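Local coordinates for diaminopimelate decarboxylase (Methanocaldococcus jannaschii, PDB 1TWI), which catalyses the pyridoxal 5'-phosphate-dependent decarboxylation of meso-diaminopimelate to L-lysine, completing lysine biosynthesis by the diaminopimelate route, at residues A[224-229]-A[245-249]; A[216-221]-A[261-267]; A[54-60]-A[284-288]; A[136-140]-A[191-195]; A[210-216]-A[249-255]. One frame throughout, in Å; residues are numbered along the deposited sequence.

Contact 1: residues A[224-229]-A[245-249]; sequences ETRKVM and VNLGG. With PLP (pyridoxal-5'-phosphate), chain E.
L247 pushes its side chain into the face of the helix carrying E224, T225 and V228, and its two methyls part company there. The T225 and L247 side chains cross at about a right angle, L247 CD1 lying 3.7 Å from T225 OG1, a hydroxyl already bonded to F221 O in the same helix. CD2 turns to V228, 4.1 Å from its CG2. Next to it, V228 and V245 slide past each other in opposite senses with their CG1 methyls 4.0 Å apart, and M229 brings SD close to V245 CG2. E224 reaches over in an extended chain, its CG trans to the backbone N (chi1 167°), which carries OE2 to 2.7 Å from L247 O; two oxygens this close suggest that the acid probably holds a proton. N246 OD1 accepts from G248 N, an Asx turn, and the chain runs on to G249 beside PLP. Helix 219-237 thus packs on strand 244-246 within a beta-alpha-beta unit of the TIM barrel.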
# COMPACT_ATOMS: atom_id res chain seq x y z
N GLU A 224 30.17 -2.55 -4.48
CA GLU A 224 29.68 -3.51 -3.47
C GLU A 224 30.57 -4.76 -3.50
O GLU A 224 31.04 -5.25 -2.47
CB GLU A 224 28.22 -3.96 -3.79
CG GLU A 224 27.76 -5.20 -2.94
CD GLU A 224 26.48 -5.88 -3.47
OE1 GLU A 224 26.05 -5.59 -4.63
OE2 GLU A 224 25.93 -6.74 -2.74
N THR A 225 30.85 -5.26 -4.70
CA THR A 225 31.62 -6.51 -4.76
C THR A 225 33.04 -6.34 -4.21
O THR A 225 33.54 -7.20 -3.44
CB THR A 225 31.67 -7.07 -6.21
OG1 THR A 225 30.33 -7.28 -6.69
CG2 THR A 225 32.35 -8.38 -6.25
N ARG A 226 33.67 -5.21 -4.57
CA ARG A 226 35.00 -4.96 -4.07
C ARG A 226 34.99 -4.88 -2.53
O ARG A 226 35.82 -5.46 -1.87
CB ARG A 226 35.52 -3.63 -4.58
CG ARG A 226 35.74 -3.55 -6.13
CD ARG A 226 36.30 -2.16 -6.49
NE ARG A 226 36.67 -2.05 -7.90
CZ ARG A 226 37.14 -0.94 -8.47
NH1 ARG A 226 37.29 0.17 -7.72
NH2 ARG A 226 37.51 -0.96 -9.77
N LYS A 227 34.05 -4.13 -1.97
CA LYS A 227 34.09 -3.93 -0.51
C LYS A 227 33.67 -5.15 0.31
O LYS A 227 34.15 -5.35 1.45
CB LYS A 227 33.31 -2.67 -0.17
CG LYS A 227 33.91 -1.43 -0.91
CD LYS A 227 35.30 -1.17 -0.35
CE LYS A 227 36.16 -0.26 -1.28
NZ LYS A 227 35.79 1.13 -1.17
N VAL A 228 32.80 -5.99 -0.28
CA VAL A 228 32.41 -7.22 0.36
C VAL A 228 33.62 -8.16 0.33
O VAL A 228 34.00 -8.76 1.34
CB VAL A 228 31.19 -7.89 -0.34
CG1 VAL A 228 31.00 -9.34 0.21
CG2 VAL A 228 29.91 -7.06 -0.08
N MET A 229 34.27 -8.27 -0.82
CA MET A 229 35.43 -9.13 -0.88
C MET A 229 36.58 -8.61 0.01
O MET A 229 37.34 -9.42 0.60
CB MET A 229 35.89 -9.32 -2.36
CG MET A 229 34.91 -10.17 -3.22
SD MET A 229 34.53 -11.82 -2.50
CE MET A 229 36.02 -12.77 -2.96
N VAL A 245 29.26 -16.22 -0.56
CA VAL A 245 29.17 -14.76 -0.67
C VAL A 245 27.85 -14.53 -1.42
O VAL A 245 27.63 -15.04 -2.52
CB VAL A 245 30.37 -14.15 -1.43
CG1 VAL A 245 30.04 -12.69 -1.79
CG2 VAL A 245 31.61 -14.18 -0.51
N ASN A 246 26.95 -13.79 -0.79
CA ASN A 246 25.62 -13.54 -1.39
C ASN A 246 25.60 -12.04 -1.62
O ASN A 246 25.71 -11.26 -0.66
CB ASN A 246 24.55 -14.01 -0.37
CG ASN A 246 23.11 -13.72 -0.82
OD1 ASN A 246 22.85 -12.86 -1.68
ND2 ASN A 246 22.15 -14.44 -0.19
N LEU A 247 25.50 -11.63 -2.89
CA LEU A 247 25.54 -10.20 -3.17
C LEU A 247 24.19 -9.53 -3.32
O LEU A 247 24.10 -8.37 -3.76
CB LEU A 247 26.46 -9.93 -4.39
CG LEU A 247 27.93 -10.39 -4.13
CD1 LEU A 247 28.75 -10.39 -5.47
CD2 LEU A 247 28.63 -9.46 -3.11
N GLY A 248 23.11 -10.21 -2.91
CA GLY A 248 21.81 -9.52 -2.92
C GLY A 248 21.20 -9.34 -4.30
O GLY A 248 21.59 -10.00 -5.28
N GLY A 249 20.22 -8.46 -4.39
CA GLY A 249 19.59 -8.24 -5.68
C GLY A 249 19.75 -6.77 -6.09
O GLY A 249 20.80 -6.13 -5.82
N1 PLP E . 17.58 -9.04 -1.32
C2 PLP E . 17.14 -8.23 -0.29
C2A PLP E . 17.85 -8.41 1.07
C3 PLP E . 16.10 -7.35 -0.56
O3 PLP E . 15.70 -6.57 0.48
C4 PLP E . 15.51 -7.22 -1.79
C4A PLP E . 14.34 -6.19 -1.97
O4A PLP E . 13.85 -5.76 -0.98
C5 PLP E . 15.94 -8.05 -2.85
C6 PLP E . 16.98 -8.92 -2.57
C5A PLP E . 15.42 -8.04 -4.27
O4P PLP E . 15.56 -6.74 -4.91
P PLP E . 15.20 -6.53 -6.44
O1P PLP E . 15.45 -5.09 -6.64
O2P PLP E . 13.74 -6.87 -6.56
O3P PLP E . 16.07 -7.38 -7.24

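Contact 2: residues A[216-221]-A[261-267]; sequences TDISPF and IPTQKDL
The F221 ring takes L267 CD1 on one face, shifted toward the rim at CG, in a CH-pi contact with the methyl 3.9 Å from the F221 ring centroid; the two side chains cross at about a right angle. The other ring, that of P262, runs along I218 in the opposite sense, P262 CB lying 3.7 Å from I218 CG1, while P262 CD rests on the carbonyl oxygen of T216. I218 reaches across to the second helix: its CD1 comes to 3.5 Å from L267 CA and also touches the L267 side chain, and its CG1 passes D266 CB. D266 is steadied by its own helix start, where T263 N gives to D266 OD2 at 2.9 Å and T263 OG1 takes a weak bond from D266 N, a capping box. On the facing segment S219 N bonds to D217 OD1. The contact joins the N-terminal parts of helices 219-237 and 264-276; L267 also reaches F51 of helix 37-58, and F221 leans on L215 in the loop after strand 202-208.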
# COMPACT_ATOMS: atom_id res chain seq x y z
N THR A 216 20.23 0.84 -12.39
CA THR A 216 20.49 0.64 -13.80
C THR A 216 21.90 1.13 -14.18
O THR A 216 22.11 1.66 -15.26
CB THR A 216 19.46 1.44 -14.68
OG1 THR A 216 19.46 2.81 -14.26
CG2 THR A 216 18.03 0.89 -14.50
N ASP A 217 22.87 0.94 -13.28
CA ASP A 217 24.26 1.31 -13.52
C ASP A 217 25.00 0.16 -12.90
O ASP A 217 24.64 -0.26 -11.80
CB ASP A 217 24.60 2.61 -12.78
CG ASP A 217 26.06 3.05 -12.96
OD1 ASP A 217 26.96 2.24 -13.25
OD2 ASP A 217 26.32 4.26 -12.78
N ILE A 218 26.03 -0.36 -13.56
CA ILE A 218 26.78 -1.48 -13.00
C ILE A 218 27.77 -1.03 -11.89
O ILE A 218 28.22 -1.82 -11.07
CB ILE A 218 27.57 -2.19 -14.12
CG1 ILE A 218 26.71 -3.23 -14.82
CG2 ILE A 218 28.84 -2.78 -13.61
CD1 ILE A 218 26.00 -4.25 -13.93
N SER A 219 28.06 0.26 -11.86
CA SER A 219 29.06 0.79 -10.92
C SER A 219 28.83 0.45 -9.42
O SER A 219 29.76 -0.02 -8.73
CB SER A 219 29.12 2.32 -11.13
OG SER A 219 30.00 2.96 -10.24
N PRO A 220 27.61 0.69 -8.89
CA PRO A 220 27.33 0.38 -7.47
C PRO A 220 27.62 -1.11 -7.16
O PRO A 220 28.12 -1.47 -6.07
CB PRO A 220 25.84 0.70 -7.32
CG PRO A 220 25.53 1.60 -8.46
CD PRO A 220 26.41 1.15 -9.59
N PHE A 221 27.30 -1.97 -8.12
CA PHE A 221 27.55 -3.39 -7.94
C PHE A 221 29.03 -3.73 -7.89
O PHE A 221 29.47 -4.56 -7.08
CB PHE A 221 26.87 -4.22 -9.04
CG PHE A 221 25.38 -4.13 -8.99
CD1 PHE A 221 24.68 -4.69 -7.93
CD2 PHE A 221 24.70 -3.44 -9.96
CE1 PHE A 221 23.32 -4.55 -7.83
CE2 PHE A 221 23.30 -3.27 -9.88
CZ PHE A 221 22.61 -3.83 -8.83
N ILE A 261 20.02 -0.55 -20.91
CA ILE A 261 20.52 -0.53 -19.55
C ILE A 261 21.31 -1.82 -19.37
O ILE A 261 21.25 -2.75 -20.20
CB ILE A 261 19.35 -0.46 -18.51
CG1 ILE A 261 18.42 -1.68 -18.66
CG2 ILE A 261 18.55 0.85 -18.71
CD1 ILE A 261 17.16 -1.68 -17.68
N PRO A 262 22.07 -1.90 -18.29
CA PRO A 262 22.88 -3.10 -18.02
C PRO A 262 22.03 -4.36 -17.90
O PRO A 262 20.94 -4.33 -17.32
CB PRO A 262 23.56 -2.77 -16.70
CG PRO A 262 23.55 -1.26 -16.69
CD PRO A 262 22.20 -0.92 -17.21
N THR A 263 22.54 -5.47 -18.46
CA THR A 263 21.87 -6.77 -18.42
C THR A 263 22.54 -7.68 -17.44
O THR A 263 23.56 -7.35 -16.85
CB THR A 263 21.98 -7.53 -19.77
OG1 THR A 263 23.37 -7.80 -20.03
CG2 THR A 263 21.37 -6.71 -20.90
N GLN A 264 22.01 -8.89 -17.33
CA GLN A 264 22.57 -9.89 -16.44
C GLN A 264 24.02 -10.15 -16.84
O GLN A 264 24.89 -10.38 -15.98
CB GLN A 264 21.76 -11.20 -16.52
CG GLN A 264 20.35 -11.11 -15.87
CD GLN A 264 19.25 -10.64 -16.83
OE1 GLN A 264 19.51 -9.87 -17.75
NE2 GLN A 264 18.02 -11.09 -16.59
N LYS A 265 24.28 -10.18 -18.14
CA LYS A 265 25.65 -10.39 -18.64
C LYS A 265 26.58 -9.32 -18.15
O LYS A 265 27.71 -9.62 -17.74
CB LYS A 265 25.71 -10.40 -20.18
CG LYS A 265 24.99 -11.59 -20.78
CD LYS A 265 25.19 -11.74 -22.35
CE LYS A 265 24.68 -13.10 -22.82
NZ LYS A 265 24.91 -13.29 -24.30
N ASP A 266 26.12 -8.07 -18.21
CA ASP A 266 26.94 -6.94 -17.72
C ASP A 266 27.21 -7.11 -16.20
O ASP A 266 28.34 -6.87 -15.71
CB ASP A 266 26.25 -5.59 -17.93
CG ASP A 266 26.09 -5.25 -19.40
OD1 ASP A 266 27.08 -5.45 -20.13
OD2 ASP A 266 24.99 -4.78 -19.79
N LEU A 267 26.18 -7.52 -15.47
CA LEU A 267 26.32 -7.74 -14.04
C LEU A 267 27.36 -8.83 -13.73
O LEU A 267 28.20 -8.67 -12.85
CB LEU A 267 24.97 -8.13 -13.44
CG LEU A 267 25.01 -8.26 -11.90
CD1 LEU A 267 25.21 -6.84 -11.25
CD2 LEU A 267 23.60 -8.85 -11.45

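Contact 3: residues A[54-60]-A[284-288]; sequences WEEETGK and MPNLI
W54 pins the last turns of helix 37-58 to the chain entering strand 286-289, a helix-on-strand contact on the outside of the TIM barrel. Its chi1 of -173° sets CG trans to the backbone N and sends the indole across toward the strand. From CB the ring opens at CG and CD1, which both lie against L287 CB, 3.6 Å from W54 CD1. This methylene covers one face of the five-membered ring as a CH-pi contact, 3.7 Å from the W54 five-ring centroid. At NE1 the edge turns polar: W54 NE1 donates to P285 O at 2.8 Å, the acceptor lying in the indole plane, although the angle at hydrogen is a bent 141°. Further out, CZ2 passes P285 CD, and the far corner CH2 touches M284 SD at 3.7 Å, an oblique Met-aromatic contact. The opposite face is covered by T58 CG2, a methyl that also meets M284 CB. Beyond the helix K60 folds back, laying CB near P285 O and CG near M284 O. T58 OG1 accepts from K60 N in an ST turn and donates to W54 O at 2.7 Å; T58 N bonds to that oxygen from the opposite face of its plane.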
# COMPACT_ATOMS: atom_id res chain seq x y z
N TRP A 54 30.85 -18.72 -13.32
CA TRP A 54 31.32 -18.86 -11.93
C TRP A 54 31.61 -20.32 -11.59
O TRP A 54 32.71 -20.67 -11.13
CB TRP A 54 30.28 -18.33 -10.91
CG TRP A 54 30.87 -18.34 -9.53
CD1 TRP A 54 30.49 -19.12 -8.44
CD2 TRP A 54 31.93 -17.51 -9.09
NE1 TRP A 54 31.28 -18.79 -7.34
CE2 TRP A 54 32.16 -17.81 -7.73
CE3 TRP A 54 32.72 -16.53 -9.72
CZ2 TRP A 54 33.15 -17.15 -6.98
CZ3 TRP A 54 33.70 -15.89 -8.98
CH2 TRP A 54 33.91 -16.19 -7.63
N GLU A 55 30.63 -21.19 -11.83
CA GLU A 55 30.80 -22.63 -11.54
C GLU A 55 31.87 -23.23 -12.43
O GLU A 55 32.64 -24.06 -11.99
CB GLU A 55 29.47 -23.42 -11.76
CG GLU A 55 29.62 -24.98 -12.08
CD GLU A 55 29.02 -25.49 -13.49
OE1 GLU A 55 29.78 -26.02 -14.35
OE2 GLU A 55 27.78 -25.37 -13.72
N GLU A 56 31.91 -22.80 -13.69
CA GLU A 56 32.88 -23.32 -14.65
C GLU A 56 34.30 -23.05 -14.23
O GLU A 56 35.18 -23.90 -14.34
CB GLU A 56 32.67 -22.68 -16.03
CG GLU A 56 31.37 -23.09 -16.69
CD GLU A 56 31.06 -22.31 -17.95
OE1 GLU A 56 31.77 -21.30 -18.25
OE2 GLU A 56 30.08 -22.71 -18.63
N GLU A 57 34.55 -21.83 -13.77
CA GLU A 57 35.91 -21.48 -13.41
C GLU A 57 36.38 -21.74 -12.00
O GLU A 57 37.58 -21.88 -11.80
CB GLU A 57 36.16 -20.01 -13.75
CG GLU A 57 36.71 -19.81 -15.19
CD GLU A 57 36.88 -18.34 -15.52
OE1 GLU A 57 37.46 -17.64 -14.66
OE2 GLU A 57 36.44 -17.88 -16.61
N THR A 58 35.46 -21.80 -11.03
CA THR A 58 35.81 -21.99 -9.61
C THR A 58 35.40 -23.37 -9.06
O THR A 58 35.84 -23.78 -8.00
CB THR A 58 35.05 -20.91 -8.69
OG1 THR A 58 33.65 -21.23 -8.69
CG2 THR A 58 35.23 -19.49 -9.22
N GLY A 59 34.56 -24.10 -9.78
CA GLY A 59 34.11 -25.37 -9.22
C GLY A 59 33.10 -25.16 -8.08
O GLY A 59 32.57 -26.12 -7.53
N LYS A 60 32.79 -23.92 -7.72
CA LYS A 60 31.81 -23.69 -6.64
C LYS A 60 30.38 -23.56 -7.16
O LYS A 60 30.14 -23.60 -8.36
CB LYS A 60 32.22 -22.44 -5.85
CG LYS A 60 33.56 -22.65 -5.12
CD LYS A 60 33.47 -23.90 -4.27
CE LYS A 60 33.85 -23.75 -2.81
NZ LYS A 60 35.34 -23.90 -2.62
N MET A 284 37.83 -19.07 -3.47
CA MET A 284 36.62 -18.56 -4.06
C MET A 284 35.42 -19.26 -3.46
O MET A 284 35.39 -20.47 -3.33
CB MET A 284 36.64 -18.70 -5.58
CG MET A 284 37.71 -17.79 -6.21
SD MET A 284 37.35 -16.03 -6.15
CE MET A 284 38.11 -15.57 -4.60
N PRO A 285 34.38 -18.47 -3.10
CA PRO A 285 33.17 -19.05 -2.48
C PRO A 285 32.04 -19.43 -3.44
O PRO A 285 32.13 -19.20 -4.67
CB PRO A 285 32.71 -17.93 -1.54
CG PRO A 285 32.97 -16.66 -2.46
CD PRO A 285 34.37 -16.99 -3.07
N ASN A 286 30.98 -20.05 -2.89
CA ASN A 286 29.78 -20.24 -3.71
C ASN A 286 29.26 -18.82 -3.86
O ASN A 286 29.45 -18.01 -2.98
CB ASN A 286 28.76 -21.09 -2.99
CG ASN A 286 29.30 -22.43 -2.65
OD1 ASN A 286 29.71 -23.18 -3.56
ND2 ASN A 286 29.34 -22.75 -1.36
N LEU A 287 28.59 -18.53 -4.98
CA LEU A 287 28.09 -17.19 -5.20
C LEU A 287 26.56 -17.22 -5.22
O LEU A 287 25.97 -18.08 -5.89
CB LEU A 287 28.62 -16.66 -6.58
CG LEU A 287 28.01 -15.34 -7.11
CD1 LEU A 287 28.25 -14.21 -6.11
CD2 LEU A 287 28.61 -14.93 -8.51
N ILE A 288 25.91 -16.31 -4.49
CA ILE A 288 24.44 -16.28 -4.48
C ILE A 288 23.99 -14.87 -4.84
O ILE A 288 24.61 -13.89 -4.36
CB ILE A 288 23.88 -16.57 -3.05
CG1 ILE A 288 24.37 -17.94 -2.58
CG2 ILE A 288 22.35 -16.51 -3.05
CD1 ILE A 288 24.13 -18.23 -1.04

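Contact 4: residues A[136-140]-A[191-195]; sequences ISELI and KAIKM
I136 and M195 face each other from two helices, and the backbone bonds within the two segments are ordinary helical ones behind them: I140 N to I136 O, and M195 N to K191 O, each 2.9 Å. Between the helices the meeting is mostly of hydrocarbon and sulfur. I136 fans out three ways. Its CG2, trans to the backbone N, meets M195 CE at 3.6 Å; CG1 lies 3.7 Å from A192 CB; and CD1 crosses the K191 chain, 3.7 Å from K191 CE. M195 is bent at chi3 (34°), which brings CE between I136 and I140, 4.1 Å from I140 CG1. L139 CD2 presses against the peptide oxygen A192 O at 3.3 Å and touches M195 CB. The short axes run nearly parallel, 11° apart at 10.3 Å, as suits two adjacent helices on the outside of the TIM barrel. The neighbouring S137 bonds to H308 of the second subunit, so the first helix also faces the dimer partner. With apolar side chains burying one another, shape fit rather than bond direction probably sets how the helices seat.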
# COMPACT_ATOMS: atom_id res chain seq x y z
N ILE A 136 23.39 -8.27 16.05
CA ILE A 136 23.91 -9.16 17.04
C ILE A 136 22.74 -9.75 17.86
O ILE A 136 22.76 -10.92 18.23
CB ILE A 136 24.95 -8.43 17.92
CG1 ILE A 136 26.22 -8.23 17.03
CG2 ILE A 136 25.25 -9.29 19.17
CD1 ILE A 136 27.28 -7.19 17.57
N SER A 137 21.70 -8.94 18.07
CA SER A 137 20.52 -9.38 18.82
C SER A 137 19.95 -10.63 18.13
O SER A 137 19.61 -11.63 18.79
CB SER A 137 19.47 -8.27 18.79
OG SER A 137 18.32 -8.66 19.55
N GLU A 138 19.81 -10.55 16.80
CA GLU A 138 19.30 -11.72 16.06
C GLU A 138 20.25 -12.93 16.22
O GLU A 138 19.81 -14.07 16.45
CB GLU A 138 19.12 -11.39 14.55
CG GLU A 138 18.71 -12.64 13.71
CD GLU A 138 18.74 -12.37 12.21
OE1 GLU A 138 18.66 -11.16 11.84
OE2 GLU A 138 18.83 -13.35 11.44
N LEU A 139 21.56 -12.71 16.09
CA LEU A 139 22.51 -13.82 16.24
C LEU A 139 22.28 -14.51 17.61
O LEU A 139 22.20 -15.75 17.68
CB LEU A 139 24.00 -13.33 16.18
CG LEU A 139 25.05 -14.44 16.47
CD1 LEU A 139 25.06 -15.49 15.35
CD2 LEU A 139 26.46 -13.83 16.63
N ILE A 140 22.17 -13.72 18.67
CA ILE A 140 21.95 -14.27 20.03
C ILE A 140 20.64 -15.08 20.08
O ILE A 140 20.62 -16.23 20.56
CB ILE A 140 21.99 -13.10 21.11
CG1 ILE A 140 23.42 -12.50 21.15
CG2 ILE A 140 21.58 -13.62 22.57
CD1 ILE A 140 23.52 -11.27 22.03
N LYS A 191 32.83 -8.11 14.96
CA LYS A 191 32.46 -8.51 16.34
C LYS A 191 31.36 -9.61 16.30
O LYS A 191 31.45 -10.63 17.01
CB LYS A 191 31.96 -7.30 17.11
CG LYS A 191 31.49 -7.54 18.55
CD LYS A 191 31.03 -6.16 19.08
CE LYS A 191 29.84 -6.29 20.03
NZ LYS A 191 30.19 -6.62 21.43
N ALA A 192 30.35 -9.42 15.44
CA ALA A 192 29.27 -10.40 15.35
C ALA A 192 29.78 -11.77 14.89
O ALA A 192 29.41 -12.82 15.44
CB ALA A 192 28.14 -9.89 14.39
N ILE A 193 30.61 -11.78 13.86
CA ILE A 193 31.09 -13.05 13.37
C ILE A 193 32.02 -13.72 14.40
O ILE A 193 32.00 -14.96 14.53
CB ILE A 193 31.82 -12.87 11.99
CG1 ILE A 193 30.78 -12.46 10.94
CG2 ILE A 193 32.60 -14.15 11.60
CD1 ILE A 193 31.38 -12.03 9.66
N LYS A 194 32.85 -12.95 15.10
CA LYS A 194 33.74 -13.60 16.08
C LYS A 194 32.87 -14.16 17.24
O LYS A 194 33.17 -15.22 17.79
CB LYS A 194 34.79 -12.59 16.58
CG LYS A 194 35.98 -12.54 15.62
CD LYS A 194 37.08 -11.59 16.10
CE LYS A 194 38.29 -11.78 15.22
NZ LYS A 194 39.48 -11.03 15.75
N MET A 195 31.80 -13.43 17.59
CA MET A 195 30.86 -13.92 18.61
C MET A 195 30.25 -15.24 18.15
O MET A 195 30.16 -16.21 18.92
CB MET A 195 29.72 -12.91 18.86
CG MET A 195 30.17 -11.66 19.61
SD MET A 195 28.76 -10.60 20.09
CE MET A 195 27.46 -11.89 20.43

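Contact 5: residues A[210-216]-A[249-255]; sequences HIGSQLT and GGLGIPY. With PLP (pyridoxal-5'-phosphate), chain E.
H210 and G249 meet directly against the cofactor. The imidazole lies over the pyridine of PLP, with PLP C2 3.4 Å above the centre of the H210 ring; its chi1 of 172° swings the ring to that position. G249 N fixes the ring's rotation, donating to H210 ND1 at 3.0 Å in the ring plane. Along the phosphate, G250 N donates to PLP O3P at 2.9 Å, and S213 OG to PLP O1P in a very short bond. A water also donates to PLP O1P, and it bridges Q214 N and L251 O, tying both loops to the phosphate. In the next shell L215 N gives to G250 O at 3.0 Å, almost straight (170°), and G252 N, from above the carbonyl plane, to L215 O at 2.8 Å, pairing L215 with L251 in a single beta bridge. Y255 OH bonds to R293, which also grips S213 OG. These loops follow strands 202-208 and 244-246 and lead into helices 219-237 and 264-276, at the C-terminal mouth of the barrel.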
# COMPACT_ATOMS: atom_id res chain seq x y z
N HIS A 210 23.11 -6.38 0.34
CA HIS A 210 22.08 -6.02 -0.60
C HIS A 210 22.10 -4.52 -0.51
O HIS A 210 21.91 -3.92 0.59
CB HIS A 210 20.72 -6.53 -0.18
CG HIS A 210 19.63 -5.99 -1.04
ND1 HIS A 210 19.45 -6.42 -2.34
CD2 HIS A 210 18.73 -5.01 -0.82
CE1 HIS A 210 18.47 -5.72 -2.88
NE2 HIS A 210 18.02 -4.85 -1.98
N ILE A 211 22.34 -3.87 -1.64
CA ILE A 211 22.51 -2.44 -1.61
C ILE A 211 21.43 -1.50 -2.08
O ILE A 211 21.54 -0.31 -1.87
CB ILE A 211 23.80 -2.05 -2.37
CG1 ILE A 211 23.67 -2.44 -3.86
CG2 ILE A 211 24.99 -2.75 -1.78
CD1 ILE A 211 24.88 -2.06 -4.72
N GLY A 212 20.36 -2.01 -2.71
CA GLY A 212 19.36 -1.08 -3.19
C GLY A 212 18.55 -1.77 -4.26
O GLY A 212 18.71 -2.99 -4.46
N SER A 213 17.72 -1.02 -4.98
CA SER A 213 16.84 -1.63 -5.97
C SER A 213 16.64 -0.70 -7.17
O SER A 213 16.81 0.52 -7.06
CB SER A 213 15.48 -1.95 -5.31
OG SER A 213 14.62 -2.80 -6.10
N GLN A 214 16.32 -1.32 -8.30
CA GLN A 214 16.14 -0.64 -9.58
C GLN A 214 17.37 0.21 -9.89
O GLN A 214 17.27 1.41 -10.20
CB GLN A 214 14.82 0.19 -9.57
CG GLN A 214 14.53 0.98 -10.85
CD GLN A 214 14.51 0.10 -12.12
OE1 GLN A 214 14.67 0.62 -13.28
NE2 GLN A 214 14.30 -1.19 -11.94
N LEU A 215 18.54 -0.43 -9.82
CA LEU A 215 19.84 0.19 -10.08
C LEU A 215 20.17 -0.18 -11.53
O LEU A 215 20.34 -1.37 -11.86
CB LEU A 215 20.91 -0.39 -9.16
CG LEU A 215 20.57 -0.21 -7.67
CD1 LEU A 215 21.69 -0.72 -6.81
CD2 LEU A 215 20.37 1.27 -7.40
N THR A 216 20.23 0.84 -12.39
CA THR A 216 20.49 0.64 -13.80
C THR A 216 21.90 1.13 -14.18
O THR A 216 22.11 1.66 -15.26
CB THR A 216 19.46 1.44 -14.68
OG1 THR A 216 19.46 2.81 -14.26
CG2 THR A 216 18.03 0.89 -14.50
N GLY A 249 20.22 -8.46 -4.39
CA GLY A 249 19.59 -8.24 -5.68
C GLY A 249 19.75 -6.77 -6.09
O GLY A 249 20.80 -6.13 -5.82
N GLY A 250 18.74 -6.25 -6.76
CA GLY A 250 18.76 -4.85 -7.13
C GLY A 250 18.96 -4.52 -8.61
O GLY A 250 18.81 -3.33 -8.93
N LEU A 251 19.31 -5.48 -9.49
CA LEU A 251 19.46 -5.10 -10.92
C LEU A 251 18.16 -4.44 -11.44
O LEU A 251 17.07 -4.99 -11.29
CB LEU A 251 19.75 -6.33 -11.83
CG LEU A 251 20.07 -5.98 -13.29
CD1 LEU A 251 21.42 -5.18 -13.30
CD2 LEU A 251 20.30 -7.31 -14.13
N GLY A 252 18.28 -3.27 -12.08
CA GLY A 252 17.12 -2.54 -12.58
C GLY A 252 16.54 -3.14 -13.85
O GLY A 252 17.25 -3.81 -14.57
N ILE A 253 15.26 -2.91 -14.11
CA ILE A 253 14.65 -3.46 -15.30
C ILE A 253 14.24 -2.26 -16.21
O ILE A 253 14.11 -1.12 -15.74
CB ILE A 253 13.41 -4.38 -14.95
CG1 ILE A 253 12.26 -3.54 -14.38
CG2 ILE A 253 13.85 -5.49 -13.99
CD1 ILE A 253 11.08 -3.28 -15.43
N PRO A 254 14.04 -2.51 -17.51
CA PRO A 254 13.69 -1.36 -18.37
C PRO A 254 12.25 -0.81 -18.33
O PRO A 254 11.45 -1.11 -19.22
CB PRO A 254 14.14 -1.85 -19.77
CG PRO A 254 13.86 -3.38 -19.72
CD PRO A 254 14.13 -3.78 -18.26
N TYR A 255 11.91 -0.01 -17.31
CA TYR A 255 10.59 0.56 -17.27
C TYR A 255 10.46 1.54 -18.45
O TYR A 255 9.42 1.57 -19.09
CB TYR A 255 10.35 1.31 -15.96
CG TYR A 255 10.11 0.37 -14.81
CD1 TYR A 255 8.93 -0.40 -14.71
CD2 TYR A 255 11.10 0.21 -13.84
CE1 TYR A 255 8.74 -1.31 -13.63
CE2 TYR A 255 10.93 -0.71 -12.76
CZ TYR A 255 9.75 -1.45 -12.67
OH TYR A 255 9.59 -2.30 -11.59
N1 PLP E . 17.58 -9.04 -1.32
C2 PLP E . 17.14 -8.23 -0.29
C2A PLP E . 17.85 -8.41 1.07
C3 PLP E . 16.10 -7.35 -0.56
O3 PLP E . 15.70 -6.57 0.48
C4 PLP E . 15.51 -7.22 -1.79
C4A PLP E . 14.34 -6.19 -1.97
O4A PLP E . 13.85 -5.76 -0.98
C5 PLP E . 15.94 -8.05 -2.85
C6 PLP E . 16.98 -8.92 -2.57
C5A PLP E . 15.42 -8.04 -4.27
O4P PLP E . 15.56 -6.74 -4.91
P PLP E . 15.20 -6.53 -6.44
O1P PLP E . 15.45 -5.09 -6.64
O2P PLP E . 13.74 -6.87 -6.56
O3P PLP E . 16.07 -7.38 -7.24
O HOH W 1 22.48 -5.73 -3.87
O HOH W 2 15.64 -3.91 -8.99

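All five contacts belong to the TIM-barrel domain, and their chemistry differs with their place in it. Contact 5 is the polar one, built on backbone bonds, water and phosphate at the cofactor; it shares G249 with contact 1 and T216 with contact 2. Contact 1 is wholly buried and mostly aliphatic, whereas contact 2 is partly exposed, joining two helix starts; both use helix 219-237. Contact 3 adjoins contact 1 through neighbouring strands 244-246 and 286-289, where L247 N probably bonds to I288 O, but relies on an indole rather than methyls. Contact 4 stands apart, touching none of the others, an apolar helix pair on the barrel's outside, away from the annotated sites.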